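Local coordinates for ribosomal protein uL16 3-hydroxylase (PDB 4CCL), which hydroxylates a specific arginine of ribosomal protein uL16, using ferrous iron, 2-oxoglutarate and oxygen, and regulates growth, at residues Q62-H65 / G66-S70; P286-Q289 / P290-Y294; A358-A361 / A362-S366. All blocks are in the same frame, centred on the assembly; numbering follows the deposited sequence.

Contact 1. Residues Q62-H65 / G66-S70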
ATOM      1  N   GLN B  62      19.809  19.852  23.516  1.00 90.26           N
ATOM      2  CA  GLN B  62      19.560  18.527  24.071  1.00 91.58           C
ATOM      3  C   GLN B  62      18.064  18.239  24.161  1.00 94.53           C
ATOM      4  O   GLN B  62      17.297  19.020  24.735  1.00 97.61           O
ATOM      5  CB  GLN B  62      20.204  18.393  25.452  1.00 91.19           C
ATOM      6  N   VAL B  63      17.661  17.112  23.581  1.00 91.64           N
ATOM      7  CA  VAL B  63      16.268  16.686  23.583  1.00 83.66           C
ATOM      8  C   VAL B  63      16.109  15.356  24.309  1.00 86.92           C
ATOM      9  O   VAL B  63      16.726  14.358  23.937  1.00 94.39           O
ATOM     10  CB  VAL B  63      15.718  16.553  22.149  1.00 79.80           C
ATOM     11  CG1 VAL B  63      14.345  15.895  22.160  1.00 72.41           C
ATOM     12  CG2 VAL B  63      15.658  17.916  21.483  1.00 81.99           C
ATOM     13  N   SER B  64      15.280  15.350  25.348  1.00 81.11           N
ATOM     14  CA  SER B  64      15.035  14.141  26.125  1.00 81.46           C
ATOM     15  C   SER B  64      13.564  13.749  26.076  1.00 92.13           C
ATOM     16  O   SER B  64      12.697  14.570  26.333  1.00 93.94           O
ATOM     17  CB  SER B  64      15.468  14.350  27.575  1.00 83.20           C
ATOM     18  OG  SER B  64      14.919  13.353  28.418  1.00 94.91           O
ATOM     19  N   HIS B  65      13.281  12.492  25.751  1.00 95.56           N
ATOM     20  CA  HIS B  65      11.894  12.039  25.673  1.00 89.82           C
ATOM     21  C   HIS B  65      11.388  11.463  26.993  1.00 94.38           C
ATOM     22  O   HIS B  65      12.077  10.679  27.644  1.00104.36           O
ATOM     23  CB  HIS B  65      11.704  11.032  24.536  1.00 84.04           C
ATOM     24  CG  HIS B  65      11.000  11.601  23.340  1.00 96.42           C
ATOM     25  ND1 HIS B  65      11.636  12.414  22.422  1.00102.69           N
ATOM     26  CD2 HIS B  65       9.724  11.484  22.924  1.00105.88           C
ATOM     27  CE1 HIS B  65      10.772  12.765  21.489  1.00108.94           C
ATOM     28  NE2 HIS B  65       9.605  12.217  21.762  1.00109.91           N
ATOM     29  N   GLY B  66      10.176  11.861  27.377  1.00 89.16           N
ATOM     30  CA  GLY B  66       9.585  11.447  28.638  1.00 89.67           C
ATOM     31  C   GLY B  66       9.026  10.039  28.613  1.00 94.56           C
ATOM     32  O   GLY B  66       9.138   9.351  27.599  1.00 95.73           O
ATOM     33  N   PRO B  67       8.399   9.604  29.719  1.00 93.32           N
ATOM     34  CA  PRO B  67       8.093  10.347  30.952  1.00 92.28           C
ATOM     35  C   PRO B  67       9.305  10.632  31.848  1.00 94.94           C
ATOM     36  O   PRO B  67      10.428  10.259  31.513  1.00 91.69           O
ATOM     37  CB  PRO B  67       7.113   9.422  31.677  1.00 91.75           C
ATOM     38  CG  PRO B  67       7.472   8.062  31.208  1.00 93.93           C
ATOM     39  CD  PRO B  67       7.893   8.220  29.777  1.00 93.35           C
ATOM     40  N   PHE B  68       9.061  11.288  32.980  1.00 99.17           N
ATOM     41  CA  PHE B  68      10.127  11.722  33.881  1.00100.29           C
ATOM     42  C   PHE B  68       9.794  11.441  35.343  1.00109.45           C
ATOM     43  O   PHE B  68       8.649  11.578  35.765  1.00109.06           O
ATOM     44  CB  PHE B  68      10.371  13.224  33.724  1.00 90.23           C
ATOM     45  CG  PHE B  68      10.472  13.681  32.299  1.00 86.50           C
ATOM     46  CD1 PHE B  68      11.638  13.491  31.576  1.00 81.55           C
ATOM     47  CD2 PHE B  68       9.399  14.302  31.680  1.00 81.35           C
ATOM     48  CE1 PHE B  68      11.732  13.911  30.266  1.00 79.34           C
ATOM     49  CE2 PHE B  68       9.487  14.727  30.370  1.00 77.68           C
ATOM     50  CZ  PHE B  68      10.657  14.533  29.660  1.00 76.43           C
ATOM     51  N   GLU B  69      10.797  11.031  36.114  1.00112.36           N
ATOM     52  CA  GLU B  69      10.638  10.895  37.559  1.00119.45           C
ATOM     53  C   GLU B  69      11.162  12.096  38.356  1.00126.43           C
ATOM     54  O   GLU B  69      11.044  12.126  39.581  1.00128.21           O
ATOM     55  CB  GLU B  69      11.313   9.611  38.051  1.00122.83           C
ATOM     56  N   SER B  70      11.729  13.087  37.671  1.00131.15           N
ATOM     57  CA  SER B  70      12.494  14.123  38.366  1.00141.04           C
ATOM     58  C   SER B  70      12.315  15.549  37.844  1.00139.70           C
ATOM     59  O   SER B  70      12.268  15.783  36.636  1.00131.34           O
ATOM     60  CB  SER B  70      13.982  13.766  38.343  1.00149.82           C
ATOM     61  OG  SER B  70      14.431  13.583  37.012  1.00151.78           O
TER

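Contact 2. Residues P286-Q289 / P290-Y294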
ATOM      1  N   PRO B 286     -17.005  -3.835  34.945  1.00116.13           N
ATOM      2  CA  PRO B 286     -17.985  -4.720  34.316  1.00111.78           C
ATOM      3  C   PRO B 286     -18.567  -4.020  33.094  1.00103.17           C
ATOM      4  O   PRO B 286     -18.697  -2.803  33.126  1.00 99.49           O
ATOM      5  CB  PRO B 286     -19.039  -4.906  35.403  1.00112.64           C
ATOM      6  CG  PRO B 286     -18.971  -3.661  36.201  1.00115.92           C
ATOM      7  CD  PRO B 286     -17.527  -3.226  36.187  1.00116.43           C
ATOM      8  N   PRO B 287     -18.877  -4.765  32.025  1.00 97.23           N
ATOM      9  CA  PRO B 287     -19.557  -4.124  30.892  1.00 91.69           C
ATOM     10  C   PRO B 287     -20.992  -3.719  31.233  1.00 92.70           C
ATOM     11  O   PRO B 287     -21.590  -4.290  32.146  1.00 94.31           O
ATOM     12  CB  PRO B 287     -19.556  -5.218  29.823  1.00 89.84           C
ATOM     13  CG  PRO B 287     -18.384  -6.071  30.168  1.00 90.51           C
ATOM     14  CD  PRO B 287     -18.338  -6.089  31.669  1.00 96.66           C
ATOM     15  N   TYR B 288     -21.526  -2.739  30.508  1.00 90.90           N
ATOM     16  CA  TYR B 288     -22.903  -2.294  30.700  1.00 87.25           C
ATOM     17  C   TYR B 288     -23.892  -3.205  29.986  1.00 85.25           C
ATOM     18  O   TYR B 288     -23.623  -3.693  28.887  1.00 80.65           O
ATOM     19  CB  TYR B 288     -23.098  -0.875  30.161  1.00 84.64           C
ATOM     20  CG  TYR B 288     -22.673   0.246  31.082  1.00 86.28           C
ATOM     21  CD1 TYR B 288     -21.333   0.548  31.272  1.00 84.47           C
ATOM     22  CD2 TYR B 288     -23.620   1.019  31.743  1.00 90.01           C
ATOM     23  CE1 TYR B 288     -20.944   1.581  32.106  1.00 89.44           C
ATOM     24  CE2 TYR B 288     -23.242   2.054  32.576  1.00 91.03           C
ATOM     25  CZ  TYR B 288     -21.903   2.331  32.755  1.00 93.13           C
ATOM     26  OH  TYR B 288     -21.524   3.361  33.585  1.00 95.64           O
ATOM     27  N   GLN B 289     -25.033  -3.437  30.622  1.00 87.49           N
ATOM     28  CA  GLN B 289     -26.189  -3.993  29.933  1.00 86.12           C
ATOM     29  C   GLN B 289     -27.033  -2.834  29.407  1.00 83.23           C
ATOM     30  O   GLN B 289     -27.142  -1.803  30.066  1.00 88.48           O
ATOM     31  CB  GLN B 289     -26.999  -4.903  30.860  1.00 89.39           C
ATOM     32  CG  GLN B 289     -26.326  -6.237  31.148  1.00 97.88           C
ATOM     33  CD  GLN B 289     -26.019  -7.022  29.884  1.00103.54           C
ATOM     34  OE1 GLN B 289     -24.915  -7.536  29.713  1.00102.53           O
ATOM     35  NE2 GLN B 289     -27.000  -7.118  28.993  1.00107.63           N
ATOM     36  N   PRO B 290     -27.607  -2.988  28.204  1.00 74.88           N
ATOM     37  CA  PRO B 290     -28.323  -1.916  27.498  1.00 73.47           C
ATOM     38  C   PRO B 290     -29.354  -1.166  28.348  1.00 83.61           C
ATOM     39  O   PRO B 290     -29.466   0.063  28.248  1.00 85.73           O
ATOM     40  CB  PRO B 290     -29.032  -2.667  26.371  1.00 68.83           C
ATOM     41  CG  PRO B 290     -28.138  -3.820  26.087  1.00 67.85           C
ATOM     42  CD  PRO B 290     -27.569  -4.234  27.414  1.00 70.18           C
ATOM     43  N   ASP B 291     -30.081  -1.890  29.191  1.00 90.87           N
ATOM     44  CA  ASP B 291     -31.161  -1.270  29.950  1.00 97.77           C
ATOM     45  C   ASP B 291     -30.695  -0.468  31.166  1.00 96.28           C
ATOM     46  O   ASP B 291     -31.459   0.331  31.696  1.00 97.31           O
ATOM     47  CB  ASP B 291     -32.247  -2.285  30.335  1.00106.52           C
ATOM     48  CG  ASP B 291     -31.784  -3.271  31.386  1.00115.39           C
ATOM     49  OD1 ASP B 291     -30.565  -3.523  31.474  1.00115.23           O
ATOM     50  OD2 ASP B 291     -32.646  -3.800  32.121  1.00122.17           O
ATOM     51  N   GLU B 292     -29.462  -0.671  31.622  1.00 96.72           N
ATOM     52  CA  GLU B 292     -28.951   0.215  32.667  1.00100.68           C
ATOM     53  C   GLU B 292     -28.367   1.489  32.068  1.00 97.83           C
ATOM     54  O   GLU B 292     -28.179   2.478  32.767  1.00100.04           O
ATOM     55  CB  GLU B 292     -27.973  -0.481  33.631  1.00105.47           C
ATOM     56  CG  GLU B 292     -26.718  -1.068  33.017  1.00108.64           C
ATOM     57  CD  GLU B 292     -26.545  -2.531  33.379  1.00115.19           C
ATOM     58  OE1 GLU B 292     -27.574  -3.219  33.542  1.00119.39           O
ATOM     59  OE2 GLU B 292     -25.391  -2.992  33.506  1.00116.88           O
ATOM     60  N   ILE B 293     -28.103   1.462  30.765  1.00 95.06           N
ATOM     61  CA  ILE B 293     -27.765   2.671  30.022  1.00 91.36           C
ATOM     62  C   ILE B 293     -29.036   3.456  29.726  1.00 86.85           C
ATOM     63  O   ILE B 293     -29.089   4.679  29.921  1.00 82.38           O
ATOM     64  CB  ILE B 293     -27.022   2.341  28.719  1.00 83.34           C
ATOM     65  CG1 ILE B 293     -25.584   1.936  29.037  1.00 80.77           C
ATOM     66  CG2 ILE B 293     -27.033   3.538  27.777  1.00 74.51           C
ATOM     67  CD1 ILE B 293     -24.839   1.376  27.869  1.00 81.62           C
ATOM     68  N   TYR B 294     -30.057   2.736  29.264  1.00 83.67           N
ATOM     69  CA  TYR B 294     -31.388   3.308  29.093  1.00 87.57           C
ATOM     70  C   TYR B 294     -31.800   3.976  30.398  1.00 93.67           C
ATOM     71  O   TYR B 294     -32.145   5.159  30.420  1.00 94.40           O
ATOM     72  CB  TYR B 294     -32.401   2.213  28.723  1.00 90.60           C
ATOM     73  CG  TYR B 294     -33.811   2.707  28.433  1.00 92.49           C
ATOM     74  CD1 TYR B 294     -34.639   3.171  29.454  1.00 94.12           C
ATOM     75  CD2 TYR B 294     -34.320   2.692  27.141  1.00 92.92           C
ATOM     76  CE1 TYR B 294     -35.917   3.616  29.192  1.00 95.32           C
ATOM     77  CE2 TYR B 294     -35.604   3.134  26.871  1.00 94.00           C
ATOM     78  CZ  TYR B 294     -36.396   3.595  27.901  1.00 92.22           C
ATOM     79  OH  TYR B 294     -37.672   4.035  27.640  1.00 84.30           O
TER

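Contact 3. Residues A358-A361 / A362-S366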
ATOM      1  N   ALA B 358     -28.366  -1.186  21.830  1.00 55.38           N
ATOM      2  CA  ALA B 358     -27.275  -2.152  21.798  1.00 52.65           C
ATOM      3  C   ALA B 358     -25.985  -1.514  21.290  1.00 69.64           C
ATOM      4  O   ALA B 358     -24.932  -1.641  21.920  1.00 70.91           O
ATOM      5  CB  ALA B 358     -27.650  -3.346  20.939  1.00 54.31           C
HETATM    6  N   MSE B 359     -26.072  -0.831  20.150  1.00 64.99           N
HETATM    7  CA  MSE B 359     -24.924  -0.117  19.592  1.00 58.51           C
HETATM    8  C   MSE B 359     -24.320   0.855  20.596  1.00 57.17           C
HETATM    9  O   MSE B 359     -23.116   0.827  20.848  1.00 60.56           O
HETATM   10  CB  MSE B 359     -25.316   0.662  18.339  1.00 64.88           C
HETATM   11  CG  MSE B 359     -24.312   1.748  17.974  1.00 72.00           C
HETATM   12 SE   MSE B 359     -24.898   2.884  16.511  1.00130.03          SE
HETATM   13  CE  MSE B 359     -25.168   1.495  15.178  1.00 53.10           C
ATOM     14  N   LEU B 360     -25.171   1.712  21.153  1.00 55.93           N
ATOM     15  CA  LEU B 360     -24.766   2.701  22.143  1.00 58.99           C
ATOM     16  C   LEU B 360     -24.067   2.013  23.307  1.00 65.75           C
ATOM     17  O   LEU B 360     -23.046   2.490  23.811  1.00 60.59           O
ATOM     18  CB  LEU B 360     -25.993   3.470  22.639  1.00 59.02           C
ATOM     19  CG  LEU B 360     -25.781   4.577  23.672  1.00 55.80           C
ATOM     20  CD1 LEU B 360     -24.736   5.568  23.186  1.00 56.92           C
ATOM     21  CD2 LEU B 360     -27.095   5.285  23.968  1.00 56.41           C
ATOM     22  N   ALA B 361     -24.623   0.875  23.714  1.00 66.56           N
ATOM     23  CA  ALA B 361     -24.026   0.055  24.760  1.00 67.24           C
ATOM     24  C   ALA B 361     -22.620  -0.397  24.386  1.00 69.95           C
ATOM     25  O   ALA B 361     -21.719  -0.386  25.220  1.00 75.65           O
ATOM     26  CB  ALA B 361     -24.911  -1.147  25.074  1.00 67.52           C
ATOM     27  N   ALA B 362     -22.436  -0.783  23.127  1.00 63.57           N
ATOM     28  CA  ALA B 362     -21.129  -1.222  22.653  1.00 58.16           C
ATOM     29  C   ALA B 362     -20.140  -0.062  22.622  1.00 57.71           C
ATOM     30  O   ALA B 362     -18.951  -0.245  22.871  1.00 63.70           O
ATOM     31  CB  ALA B 362     -21.246  -1.860  21.276  1.00 50.78           C
ATOM     32  N   LEU B 363     -20.638   1.132  22.312  1.00 53.37           N
ATOM     33  CA  LEU B 363     -19.803   2.328  22.266  1.00 55.51           C
ATOM     34  C   LEU B 363     -19.347   2.744  23.663  1.00 62.54           C
ATOM     35  O   LEU B 363     -18.189   3.112  23.863  1.00 69.33           O
ATOM     36  CB  LEU B 363     -20.542   3.482  21.579  1.00 56.73           C
ATOM     37  CG  LEU B 363     -20.766   3.354  20.069  1.00 60.51           C
ATOM     38  CD1 LEU B 363     -21.666   4.471  19.560  1.00 60.89           C
ATOM     39  CD2 LEU B 363     -19.438   3.347  19.321  1.00 53.21           C
ATOM     40  N   VAL B 364     -20.261   2.682  24.627  1.00 62.82           N
ATOM     41  CA  VAL B 364     -19.920   3.007  26.009  1.00 66.40           C
ATOM     42  C   VAL B 364     -18.980   1.959  26.609  1.00 67.31           C
ATOM     43  O   VAL B 364     -17.973   2.300  27.231  1.00 69.02           O
ATOM     44  CB  VAL B 364     -21.179   3.164  26.887  1.00 70.68           C
ATOM     45  CG1 VAL B 364     -20.798   3.365  28.344  1.00 74.69           C
ATOM     46  CG2 VAL B 364     -22.024   4.330  26.392  1.00 70.16           C
ATOM     47  N   ASN B 365     -19.305   0.685  26.405  1.00 63.88           N
ATOM     48  CA  ASN B 365     -18.460  -0.413  26.872  1.00 67.77           C
ATOM     49  C   ASN B 365     -17.063  -0.396  26.249  1.00 72.65           C
ATOM     50  O   ASN B 365     -16.122  -0.963  26.801  1.00 81.10           O
ATOM     51  CB  ASN B 365     -19.136  -1.763  26.617  1.00 67.72           C
ATOM     52  CG  ASN B 365     -20.370  -1.965  27.472  1.00 74.54           C
ATOM     53  OD1 ASN B 365     -20.495  -1.373  28.541  1.00 79.52           O
ATOM     54  ND2 ASN B 365     -21.290  -2.806  27.006  1.00 76.28           N
ATOM     55  N   SER B 366     -16.936   0.260  25.099  1.00 67.75           N
ATOM     56  CA  SER B 366     -15.648   0.404  24.427  1.00 65.08           C
ATOM     57  C   SER B 366     -14.801   1.483  25.095  1.00 62.69           C
ATOM     58  O   SER B 366     -13.583   1.532  24.910  1.00 67.34           O
ATOM     59  CB  SER B 366     -15.852   0.749  22.948  1.00 63.06           C
ATOM     60  OG  SER B 366     -15.441  -0.313  22.108  1.00 62.83           O
TER

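Contact 1. Residues Q62-H65 / G66-S70
One face of the Phe68 ring rests on Gly66, whose CA stands 3.4 Å above the ring plane and is displaced toward the rim. The edge of the same ring faces Ser64. Ser64 O lies in the ring plane, 3.9 Å from Phe68 CZ. Ser64 OG comes near the plane beside the neighbouring corner, 3.7 Å from Phe68 CE1. The carbonyl carbon of His65 approaches the ring obliquely, 4.1 Å from Phe68 CE1. The His65 side chain leads away from the bend and touches Arg52 and Asp158. Phe68 CG stands opposite the carbonyl carbon across CA-CB (chi1 -47°), which folds the ring back over the turn. A cis peptide bond joins Gly66 to Pro67 and lies within this bend. The ring lies over the main chain of Gly66, a residue without a side chain. The bend follows strand 60-65, an outermost strand, within this chain, of the large antiparallel sheet. Main-chain hydrogen bonds tie Ser64 to Leu53 and Gly66 to Ser51, and Phe68 also touches Ser51. No hydrogen bond links the two segments. Their contact therefore rests on van der Waals packing of the ring, perhaps with a weak electrostatic attraction between its slightly positive C-H edge and the two oxygens of Ser64.

Contact 2. Residues P286-Q289 / P290-Y294
Glu292 CG sits between its own backbone N and carbonyl carbon (chi1 60°), and a bend at chi2 turns the carboxylate back toward Gln289. Tyr288 has its CG trans to the carbonyl carbon (chi1 -82°), and the ring swings toward Glu292 and Ile293. The outcome is a nearly straight hydrogen bond from Gln289 N to Glu292 OE2, 2.9 Å long with an N-H...O angle of 173°. The donor comes from well above the carboxylate plane. The other oxygen, Glu292 OE1, lies 3.2 Å from Gln289 CB. Main-chain bonding runs the opposite way. Glu292 N gives a hydrogen bond of 3.0 Å to Gln289 O, and Ile293 N adds a weak one to the same oxygen. Gln289 is thus held through both its N-H and its carbonyl. The Gln289 side chain runs alongside Pro290, with NE2 3.3 Å from Pro290 CD. On the apolar side, Tyr288 and Ile293 cross at about a right angle, with Tyr288 CD2 3.5 Å from Ile293 CG1. The aliphatic part of Glu292 borders the same ring, its CG 3.9 Å from Tyr288 CD2. Beyond the segments, Ile293 packs on Ala361 and Pro290 on Leu357 of helix 354-365. The Glu292 bond to Gln289 N resembles one half of a capping box. The other half is absent, since Glu292 N bonds to the main-chain oxygen of Gln289 and not to its side chain. This half box marks the loop-to-helix junction leading into helix 290-298, in the ROXA-like winged-helix region.

Contact 3. Residues A358-A361 / A362-S366
Met359 O receives two N-H groups. Leu363 N reaches it at 2.9 Å, in the carbonyl plane, and Ala362 N adds a weak hydrogen bond at the same nominal length but a poorer angle. The regular alpha-helical pattern continues on both sides. Ala362 N bonds to Ala358 O at 2.9 Å, and Val364 N bonds to Leu360 O. Asn365 N gives a fairly straight bond to Ala361 O, with an N-H...O angle of 165°. The amide of Asn365 folds back over that carbonyl, with CG anti to its own carbonyl carbon (chi1 -68°). ND2 comes close to Ala361 O, but the angle is too poor for a hydrogen bond. Its OD1 instead probably accepts a hydrogen bond from Tyr288 N, so this side chain ties the end of helix 354-365 to the loop that leads into helix 290-298. Two apolar pairs form along the helix, each with four-residue spacing. Selenomethionine Met359 and Leu363 lie side by side and point the same way, with Met359 CG 4.1 Å from Leu363 CD1. Both also touch Ile325 of strand 323-325. In the second pair, Leu360 CD1 is 4.4 Å from Val364 CG2. Val364 CG2 also lies over the helix backbone, 3.3 Å from Leu360 O. Leu360 continues onto Leu351, while Val364 meets Tyr288 and shares Trp369 of strand 369-371 with Leu363. Ala358 and Ala362 occupy an exposed side. One side of this alpha helix, with Leu360, Leu363 and Val364, is buried against short strands and loops of the ROXA-like winged-helix region.

In the fold
Contacts 2 and 3 are neighbours, with centres 9 Å apart, although contact 3 starts 64 residues after contact 2 ends. They meet where Tyr288 N lies 2.6 Å from Asn365 OD1, and through Ile293 CD1 packed 3.5 Å from Ala361 CA. Together they join helix 290-298 to helix 354-365. Contact 1 is separate, about 27 Å from contact 2 and 23 Å from contact 3 between nearest atoms. It is also nearest the catalytic region: the Phe68 side chain is about 12 Å from that of Ser114, an inferred substrate-binding residue. Contacts 2 and 3 lie away from the annotated sites. A bound manganese ion, also away from those sites, lies about 12 Å from the Leu360 side chain.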